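Local coordinates for protein gamma-glutamylcyclotransferase (PDB 3CRY) that catalyses the release of 5-oxoproline from gamma-glutamyl dipeptides, works as a homodimer, and can also trigger cytochrome c release from mitochondria, at residues Glu15-Leu26 with Val79-Asn90; Val100-Val110 with Thr121-Asn129. The protein carries 1 engineered substitution. All coordinates share one frame; numbering follows the deposited sequence. Where two conformers were deposited one is given.

Interaction 1. Residues Glu15-Leu26 with Val79-Asn90. With ACT (acetate ion), chain C.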
# COMPACT_ATOMS: atom_id res chain seq x y z
N GLU A 15 6.10 -22.30 -5.79
CA GLU A 15 7.28 -21.85 -6.51
C GLU A 15 7.05 -20.46 -7.13
O GLU A 15 8.00 -19.74 -7.39
CB GLU A 15 7.61 -22.91 -7.58
CG GLU A 15 8.68 -22.55 -8.64
CD GLU A 15 10.03 -23.25 -8.43
OE1 GLU A 15 11.07 -22.64 -8.75
OE2 GLU A 15 10.04 -24.42 -7.96
N SER A 16 5.77 -20.09 -7.33
CA SER A 16 5.41 -18.90 -8.11
C SER A 16 4.55 -17.89 -7.35
O SER A 16 3.95 -18.20 -6.32
CB SER A 16 4.66 -19.31 -9.38
OG SER A 16 5.48 -20.14 -10.17
N PHE A 17 4.50 -16.67 -7.89
CA PHE A 17 3.57 -15.67 -7.39
C PHE A 17 2.96 -14.93 -8.58
O PHE A 17 3.50 -14.97 -9.68
CB PHE A 17 4.24 -14.71 -6.40
CG PHE A 17 5.18 -13.72 -7.03
CD1 PHE A 17 6.49 -14.08 -7.35
CD2 PHE A 17 4.75 -12.41 -7.31
CE1 PHE A 17 7.37 -13.16 -7.92
CE2 PHE A 17 5.61 -11.49 -7.89
CZ PHE A 17 6.92 -11.85 -8.20
N LEU A 18 1.85 -14.24 -8.34
CA LEU A 18 1.17 -13.49 -9.40
C LEU A 18 1.37 -12.00 -9.15
O LEU A 18 1.29 -11.53 -8.01
CB LEU A 18 -0.32 -13.82 -9.41
CG LEU A 18 -0.68 -15.30 -9.64
CD1 LEU A 18 -2.16 -15.48 -9.54
CD2 LEU A 18 -0.17 -15.78 -11.00
N TYR A 19 1.63 -11.26 -10.23
CA TYR A 19 1.97 -9.83 -10.18
C TYR A 19 0.97 -9.07 -11.08
O TYR A 19 0.83 -9.39 -12.25
CB TYR A 19 3.43 -9.62 -10.65
CG TYR A 19 3.73 -8.18 -11.06
CD1 TYR A 19 3.46 -7.11 -10.19
CD2 TYR A 19 4.29 -7.89 -12.30
CE1 TYR A 19 3.71 -5.78 -10.58
CE2 TYR A 19 4.57 -6.57 -12.68
CZ TYR A 19 4.27 -5.53 -11.83
OH TYR A 19 4.52 -4.23 -12.21
N PHE A 20 0.30 -8.06 -10.52
CA PHE A 20 -0.69 -7.27 -11.26
C PHE A 20 -0.04 -5.96 -11.73
O PHE A 20 0.33 -5.10 -10.91
CB PHE A 20 -1.93 -6.98 -10.38
CG PHE A 20 -2.97 -6.08 -11.02
CD1 PHE A 20 -3.83 -6.58 -12.01
CD2 PHE A 20 -3.11 -4.74 -10.61
CE1 PHE A 20 -4.81 -5.75 -12.61
CE2 PHE A 20 -4.10 -3.92 -11.19
CZ PHE A 20 -4.95 -4.43 -12.19
N ALA A 21 0.14 -5.87 -13.05
CA ALA A 21 0.71 -4.66 -13.69
C ALA A 21 -0.35 -3.76 -14.29
O ALA A 21 -1.23 -4.25 -14.98
CB ALA A 21 1.71 -5.06 -14.76
N TYR A 22 -0.23 -2.45 -14.07
CA TYR A 22 -1.16 -1.48 -14.65
C TYR A 22 -0.50 -0.31 -15.41
O TYR A 22 -1.21 0.56 -15.95
CB TYR A 22 -2.08 -0.94 -13.53
CG TYR A 22 -1.34 -0.32 -12.38
CD1 TYR A 22 -0.87 1.02 -12.45
CD2 TYR A 22 -1.08 -1.05 -11.21
CE1 TYR A 22 -0.15 1.59 -11.41
CE2 TYR A 22 -0.37 -0.47 -10.13
CZ TYR A 22 0.09 0.84 -10.25
OH TYR A 22 0.78 1.42 -9.22
N GLY A 23 0.84 -0.28 -15.43
CA GLY A 23 1.62 0.80 -16.06
C GLY A 23 2.46 0.25 -17.20
O GLY A 23 1.93 -0.53 -18.02
N SER A 24 3.75 0.61 -17.27
CA SER A 24 4.58 0.22 -18.43
C SER A 24 4.82 -1.29 -18.46
O SER A 24 5.16 -1.83 -19.52
CB SER A 24 5.93 0.96 -18.45
OG SER A 24 6.66 0.65 -17.28
N ASN A 25 4.64 -1.96 -17.31
CA ASN A 25 4.71 -3.43 -17.30
C ASN A 25 3.50 -4.15 -17.96
O ASN A 25 3.45 -5.38 -18.00
CB ASN A 25 5.00 -3.99 -15.89
CG ASN A 25 6.47 -3.81 -15.48
OD1 ASN A 25 7.38 -3.68 -16.32
ND2 ASN A 25 6.71 -3.81 -14.17
N LEU A 26 2.54 -3.38 -18.48
CA LEU A 26 1.53 -3.94 -19.38
C LEU A 26 2.14 -4.49 -20.68
O LEU A 26 1.56 -5.39 -21.30
CB LEU A 26 0.49 -2.88 -19.77
CG LEU A 26 -0.48 -2.43 -18.68
CD1 LEU A 26 -1.30 -1.24 -19.21
CD2 LEU A 26 -1.39 -3.59 -18.21
N VAL A 79 -9.56 -0.20 -12.34
CA VAL A 79 -8.31 -0.22 -13.09
C VAL A 79 -8.16 -1.62 -13.70
O VAL A 79 -8.26 -2.62 -12.98
CB VAL A 79 -7.10 0.07 -12.14
CG1 VAL A 79 -5.77 -0.20 -12.85
CG2 VAL A 79 -7.14 1.51 -11.66
N TRP A 80 -7.94 -1.68 -15.02
CA TRP A 80 -7.64 -2.95 -15.68
C TRP A 80 -6.14 -3.13 -15.83
O TRP A 80 -5.40 -2.15 -16.03
CB TRP A 80 -8.29 -3.01 -17.06
CG TRP A 80 -9.78 -3.30 -17.01
CD1 TRP A 80 -10.79 -2.38 -16.89
CD2 TRP A 80 -10.40 -4.58 -17.07
NE1 TRP A 80 -12.02 -3.03 -16.89
CE2 TRP A 80 -11.80 -4.38 -16.99
CE3 TRP A 80 -9.92 -5.89 -17.18
CZ2 TRP A 80 -12.72 -5.44 -17.03
CZ3 TRP A 80 -10.84 -6.96 -17.21
CH2 TRP A 80 -12.22 -6.71 -17.14
N GLY A 81 -5.68 -4.37 -15.76
CA GLY A 81 -4.27 -4.63 -15.92
C GLY A 81 -4.00 -6.05 -16.36
O GLY A 81 -4.93 -6.80 -16.69
N VAL A 82 -2.72 -6.40 -16.36
CA VAL A 82 -2.24 -7.73 -16.76
C VAL A 82 -1.66 -8.41 -15.54
O VAL A 82 -0.84 -7.82 -14.82
CB VAL A 82 -1.13 -7.65 -17.86
CG1 VAL A 82 -0.43 -9.04 -18.03
CG2 VAL A 82 -1.73 -7.16 -19.19
N VAL A 83 -2.09 -9.65 -15.31
CA VAL A 83 -1.52 -10.51 -14.28
C VAL A 83 -0.39 -11.34 -14.91
O VAL A 83 -0.62 -12.07 -15.90
CB VAL A 83 -2.58 -11.42 -13.60
CG1 VAL A 83 -1.92 -12.30 -12.57
CG2 VAL A 83 -3.69 -10.55 -12.94
N TRP A 84 0.80 -11.20 -14.33
CA TRP A 84 1.99 -11.97 -14.73
C TRP A 84 2.31 -13.05 -13.71
O TRP A 84 2.28 -12.81 -12.50
CB TRP A 84 3.21 -11.04 -14.85
CG TRP A 84 3.08 -9.97 -15.90
CD1 TRP A 84 2.71 -8.67 -15.70
CD2 TRP A 84 3.30 -10.12 -17.32
NE1 TRP A 84 2.68 -7.99 -16.90
CE2 TRP A 84 3.04 -8.85 -17.91
CE3 TRP A 84 3.71 -11.19 -18.14
CZ2 TRP A 84 3.16 -8.62 -19.31
CZ3 TRP A 84 3.82 -10.96 -19.53
CH2 TRP A 84 3.54 -9.68 -20.09
N LYS A 85 2.67 -14.25 -14.19
CA LYS A 85 3.16 -15.30 -13.30
C LYS A 85 4.68 -15.24 -13.27
O LYS A 85 5.34 -15.28 -14.33
CB LYS A 85 2.70 -16.67 -13.79
CG LYS A 85 3.03 -17.82 -12.84
CD LYS A 85 2.50 -19.11 -13.47
CE LYS A 85 2.33 -20.21 -12.45
NZ LYS A 85 2.08 -21.50 -13.17
N MET A 86 5.23 -15.16 -12.06
CA MET A 86 6.68 -15.03 -11.88
C MET A 86 7.19 -16.02 -10.83
O MET A 86 6.42 -16.46 -9.96
CB MET A 86 7.00 -13.59 -11.48
CG MET A 86 6.80 -12.60 -12.62
SD MET A 86 7.02 -10.87 -12.13
CE MET A 86 8.78 -10.84 -11.91
N ASN A 87 8.47 -16.38 -10.91
CA ASN A 87 9.07 -17.23 -9.87
C ASN A 87 9.33 -16.45 -8.59
O ASN A 87 9.71 -15.28 -8.62
CB ASN A 87 10.35 -17.91 -10.35
CG ASN A 87 10.79 -19.03 -9.42
OD1 ASN A 87 11.39 -18.79 -8.37
ND2 ASN A 87 10.46 -20.26 -9.78
N LYS A 88 9.10 -17.09 -7.44
CA LYS A 88 9.32 -16.41 -6.15
C LYS A 88 10.77 -15.94 -5.96
O LYS A 88 11.03 -14.98 -5.22
CB LYS A 88 8.82 -17.26 -4.97
CG LYS A 88 7.33 -17.09 -4.72
CD LYS A 88 6.87 -17.84 -3.47
CE LYS A 88 5.36 -17.78 -3.33
NZ LYS A 88 4.84 -18.96 -2.56
N SER A 89 11.71 -16.58 -6.65
CA SER A 89 13.10 -16.09 -6.71
C SER A 89 13.28 -14.66 -7.26
O SER A 89 14.36 -14.05 -7.11
CB SER A 89 13.96 -17.06 -7.55
OG SER A 89 13.48 -17.11 -8.88
N ASN A 90 12.20 -14.16 -7.88
CA ASN A 90 12.13 -12.86 -8.56
C ASN A 90 11.65 -11.71 -7.66
O ASN A 90 11.80 -10.54 -8.02
CB ASN A 90 11.15 -12.98 -9.74
CG ASN A 90 11.68 -12.37 -11.03
OD1 ASN A 90 11.93 -11.16 -11.12
ND2 ASN A 90 11.79 -13.20 -12.06
C ACT C . 5.87 1.33 -13.92
O ACT C . 5.31 1.77 -14.96
OXT ACT C . 5.79 0.08 -13.73
CH3 ACT C . 6.58 2.23 -12.93
O HOH W 1 -4.03 0.24 -16.54
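Trp84 and Tyr19 pair across the two strands as a hydrogen-bonded antiparallel pair, Trp84 N lying 2.8 Å from Tyr19 O, and Trp84 carries much of the side-chain contact. With CG anti to its carbonyl carbon (chi1 -62°), the indole runs toward the 3-10 turn after strand 16-21. Its CB rests near Tyr19 O, and CD1 comes within 3.8 Å of Tyr19 CD2; the two rings are nearly parallel (25° between planes) but slid apart, with little overlap. NE1 donates to Asn25 O at 2.9 Å, a bent bond (132° at the hydrogen) whose acceptor is tilted out of the indole plane. CZ2, farther round, approaches Leu26 O. Ala21 CB lies at the ring edge, while Val82 CG1 sits over one face, toward the rim. Without the indole, as with an alanine here, Asn25 O would probably lose this donor and a gap would open beside Tyr19 and Ala21. The same turn is tied back by Asn25 ND2, which donates in its amide plane to Tyr19 OH (3.0 Å), nearly straight.

On the same face, Met86 SD makes oblique Met-aromatic contacts with the Phe17 and Tyr19 rings, and Leu94 of helix 91-97 adds to this cluster. At the strand end, Lys88 N donates to Glu15 O at 2.9 Å.

Beyond the ladder, Ser24 N and OG both hydrogen-bond an acetate oxygen; this ion, probably from the crystallisation liquor, also bonds Tyr139 OH, another inferred substrate-binding residue. Tyr19 to Ser24 are inferred to bind substrate, so strand 16-21, held edge to edge by 77-87, runs into a turn that probably forms part of the gamma-glutamylcyclotransferase pocket.

Interaction 2. Residues Val100-Val110 with Thr121-Asn129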
# COMPACT_ATOMS: atom_id res chain seq x y z
N VAL A 100 11.34 0.56 -4.04
CA VAL A 100 10.68 0.46 -2.73
C VAL A 100 11.60 1.04 -1.64
O VAL A 100 11.16 1.80 -0.77
CB VAL A 100 10.25 -1.00 -2.39
CG1 VAL A 100 9.74 -1.12 -0.93
CG2 VAL A 100 9.20 -1.50 -3.34
N LYS A 101 12.89 0.70 -1.71
CA LYS A 101 13.81 1.17 -0.65
C LYS A 101 14.05 2.68 -0.64
O LYS A 101 14.42 3.24 0.40
CB LYS A 101 15.12 0.39 -0.69
CG LYS A 101 14.96 -1.03 -0.17
CD LYS A 101 16.31 -1.74 -0.17
CE LYS A 101 16.18 -3.24 0.00
NZ LYS A 101 17.42 -3.92 -0.52
N SER A 102 13.83 3.35 -1.78
CA SER A 102 13.95 4.81 -1.83
C SER A 102 12.59 5.51 -1.65
O SER A 102 12.47 6.73 -1.80
CB SER A 102 14.68 5.26 -3.11
OG SER A 102 13.90 5.02 -4.26
N GLY A 103 11.57 4.72 -1.34
CA GLY A 103 10.27 5.28 -1.00
C GLY A 103 9.40 5.57 -2.20
O GLY A 103 8.41 6.32 -2.08
N MET A 104 9.76 5.00 -3.36
CA MET A 104 9.03 5.36 -4.59
C MET A 104 7.65 4.69 -4.67
O MET A 104 6.65 5.34 -5.03
CB MET A 104 9.88 5.14 -5.86
CG MET A 104 11.19 5.98 -5.85
SD MET A 104 10.98 7.81 -5.68
CE MET A 104 10.78 8.28 -7.40
N TYR A 105 7.61 3.40 -4.35
CA TYR A 105 6.39 2.62 -4.28
C TYR A 105 6.44 1.76 -3.02
O TYR A 105 7.53 1.46 -2.50
CB TYR A 105 6.27 1.67 -5.48
CG TYR A 105 5.96 2.34 -6.83
CD1 TYR A 105 6.99 2.85 -7.62
CD2 TYR A 105 4.66 2.43 -7.30
CE1 TYR A 105 6.72 3.43 -8.86
CE2 TYR A 105 4.37 3.01 -8.55
CZ TYR A 105 5.41 3.51 -9.31
OH TYR A 105 5.15 4.08 -10.53
N VAL A 106 5.26 1.36 -2.55
CA VAL A 106 5.13 0.35 -1.51
C VAL A 106 4.55 -0.92 -2.13
O VAL A 106 3.79 -0.84 -3.14
CB VAL A 106 4.26 0.87 -0.33
CG1 VAL A 106 2.79 0.97 -0.75
CG2 VAL A 106 4.44 -0.03 0.90
N VAL A 107 4.94 -2.08 -1.59
CA VAL A 107 4.34 -3.36 -1.99
C VAL A 107 2.93 -3.47 -1.43
O VAL A 107 2.72 -3.24 -0.23
CB VAL A 107 5.17 -4.58 -1.48
CG1 VAL A 107 4.45 -5.88 -1.80
CG2 VAL A 107 6.57 -4.56 -2.03
N ILE A 108 1.97 -3.81 -2.28
CA ILE A 108 0.59 -4.10 -1.85
C ILE A 108 0.15 -5.52 -2.22
O ILE A 108 0.78 -6.19 -3.05
CB ILE A 108 -0.43 -3.09 -2.44
CG1 ILE A 108 -0.49 -3.17 -3.98
CG2 ILE A 108 -0.14 -1.66 -1.93
CD1 ILE A 108 -1.51 -2.20 -4.59
N GLU A 109 -0.95 -5.97 -1.61
CA GLU A 109 -1.64 -7.18 -2.06
C GLU A 109 -3.01 -6.72 -2.52
O GLU A 109 -3.64 -5.89 -1.84
CB GLU A 109 -1.80 -8.20 -0.91
CG GLU A 109 -2.46 -9.53 -1.32
CD GLU A 109 -2.68 -10.43 -0.12
OE1 GLU A 109 -1.68 -10.96 0.40
OE2 GLU A 109 -3.84 -10.55 0.31
N VAL A 110 -3.44 -7.17 -3.69
CA VAL A 110 -4.78 -6.84 -4.18
C VAL A 110 -5.51 -8.08 -4.66
O VAL A 110 -4.89 -9.07 -5.01
CB VAL A 110 -4.75 -5.79 -5.33
CG1 VAL A 110 -4.33 -4.42 -4.80
CG2 VAL A 110 -3.87 -6.26 -6.47
N THR A 121 -5.56 -13.44 -6.17
CA THR A 121 -4.73 -12.63 -5.24
C THR A 121 -3.37 -12.30 -5.86
O THR A 121 -2.61 -13.21 -6.22
CB THR A 121 -4.57 -13.32 -3.87
OG1 THR A 121 -5.88 -13.58 -3.34
CG2 THR A 121 -3.78 -12.45 -2.89
N CYS A 122 -3.04 -11.00 -5.93
CA CYS A 122 -1.81 -10.56 -6.61
C CYS A 122 -0.93 -9.62 -5.79
O CYS A 122 -1.43 -8.84 -4.99
CB CYS A 122 -2.16 -9.80 -7.89
SG CYS A 122 -3.01 -10.77 -9.14
N ARG A 123 0.37 -9.68 -6.03
CA ARG A 123 1.30 -8.62 -5.60
C ARG A 123 1.19 -7.45 -6.59
O ARG A 123 1.04 -7.65 -7.80
CB ARG A 123 2.72 -9.17 -5.58
CG ARG A 123 3.81 -8.26 -4.95
CD ARG A 123 5.18 -8.94 -5.07
NE ARG A 123 6.23 -8.33 -4.22
CZ ARG A 123 6.40 -8.60 -2.92
NH1 ARG A 123 5.58 -9.44 -2.28
NH2 ARG A 123 7.38 -8.02 -2.23
N SER A 124 1.22 -6.22 -6.07
CA SER A 124 1.33 -5.02 -6.90
C SER A 124 2.07 -3.95 -6.12
O SER A 124 2.71 -4.26 -5.09
CB SER A 124 -0.07 -4.53 -7.36
OG SER A 124 0.05 -3.70 -8.52
N TYR A 125 2.00 -2.70 -6.60
CA TYR A 125 2.75 -1.55 -6.08
C TYR A 125 1.93 -0.31 -6.26
O TYR A 125 1.21 -0.19 -7.26
CB TYR A 125 4.07 -1.35 -6.85
CG TYR A 125 4.98 -2.56 -6.73
CD1 TYR A 125 5.91 -2.64 -5.69
CD2 TYR A 125 4.89 -3.62 -7.64
CE1 TYR A 125 6.74 -3.76 -5.56
CE2 TYR A 125 5.72 -4.74 -7.52
CZ TYR A 125 6.63 -4.79 -6.47
OH TYR A 125 7.44 -5.89 -6.36
N LEU A 126 2.03 0.61 -5.30
CA LEU A 126 1.51 1.97 -5.51
C LEU A 126 2.32 3.02 -4.75
O LEU A 126 3.08 2.68 -3.83
CB LEU A 126 0.00 2.02 -5.20
CG LEU A 126 -0.42 1.65 -3.76
CD1 LEU A 126 -0.04 2.69 -2.72
CD2 LEU A 126 -1.95 1.40 -3.74
N MET A 127 2.18 4.29 -5.15
CA MET A 127 2.91 5.38 -4.49
C MET A 127 2.15 5.83 -3.24
O MET A 127 0.92 5.88 -3.26
CB MET A 127 3.02 6.58 -5.43
CG MET A 127 3.78 6.31 -6.69
SD MET A 127 3.73 7.80 -7.75
CE MET A 127 4.54 7.12 -9.18
N THR A 128 2.88 6.17 -2.17
CA THR A 128 2.24 6.68 -0.96
C THR A 128 2.49 8.17 -0.70
O THR A 128 1.83 8.76 0.17
CB THR A 128 2.68 5.90 0.31
OG1 THR A 128 4.08 6.12 0.54
CG2 THR A 128 2.43 4.40 0.16
N ASN A 129 3.43 8.75 -1.44
CA ASN A 129 3.80 10.14 -1.25
C ASN A 129 4.24 10.66 -2.60
O ASN A 129 5.35 10.40 -3.05
CB ASN A 129 4.96 10.23 -0.21
CG ASN A 129 5.32 11.65 0.14
OD1 ASN A 129 4.81 12.61 -0.47
ND2 ASN A 129 6.20 11.82 1.13
O HOH W 2 5.64 7.16 -2.65
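The Tyr105 ring has Met127 CG over one face, 4.1 Å from the ring centroid and 22° off its normal, a CH-pi contact, with Leu126 N in plane at its edge. Met127 CE packs against Tyr105 OH (3.4 Å), because the methionine chain is extended beyond CG, while the hydroxyl itself is hydrogen-bonded to Ala69 O; Met127 SD stands oblique to the ring in a Met-aromatic contact. The second flat group, the Arg123 guanidinium, has Val107 CG1 centred over one face, 3.5 Å from CZ, and Tyr125 OH in plane at its edge. Around the Tyr125 ring, Val100 CG2 sits at the edge, whereas Val107 CG2 approaches CE1 obliquely at 3.6 Å. Arg123, Val107 and Tyr125 thus lie together on one face of the hairpin.

On the other face, Ile108 CD1 meets Leu126 CD2 at 3.7 Å, the two side chains crossing at about a right angle. With Ile108 CG1 held between its backbone N and carbonyl carbon (chi1 63°), that branch lies close over the Ser124 backbone. Val106 CG1 touches Thr128 CG2 at 3.6 Å, extending this apolar row.

Six backbone hydrogen bonds link the pairs Val106-Leu126, Ile108-Ser124 and Val110-Cys122. The middle pair differs in geometry: Ile108 N stands 50° out of the carbonyl plane of Ser124 O, although its N-H points almost straight at the oxygen.

Strand 119-126 lies against strand 16-21, where Ser124 OG hydrogen-bonds Phe20 O. Asp95 of helix 91-97 receives both a salt bridge from Arg123 and a hydrogen bond from Tyr125 OH. Across the dimer interface, Glu109 and Arg123 form reciprocal salt bridges with Arg123 and Glu109 of the second subunit, and Val107 to Glu109 carry an antiparallel ladder into that subunit, beyond the hairpin of strands 106-114 and 119-126.

Interactions 1 and 2 belong to one beta framework and meet directly: Tyr22 OH lies 2.6 Å from Tyr125 O, a probable hydrogen bond. Each has an antiparallel ladder, but 15-26 with 79-90 joins strands distant in sequence, whereas 100-110 with 121-129 belongs to a hairpin. Interaction 1 is partly buried, grading from an exposed polar end at Glu15 to an aromatic interior beside the inferred substrate-binding residues; no other subunit touches it. Interaction 2 is more thoroughly buried, mixing aliphatic packing with charges paired inside the chain and across the dimer. Tyr105 and Asn25 both approach the engineered Gln98, at the active-site proton-acceptor position.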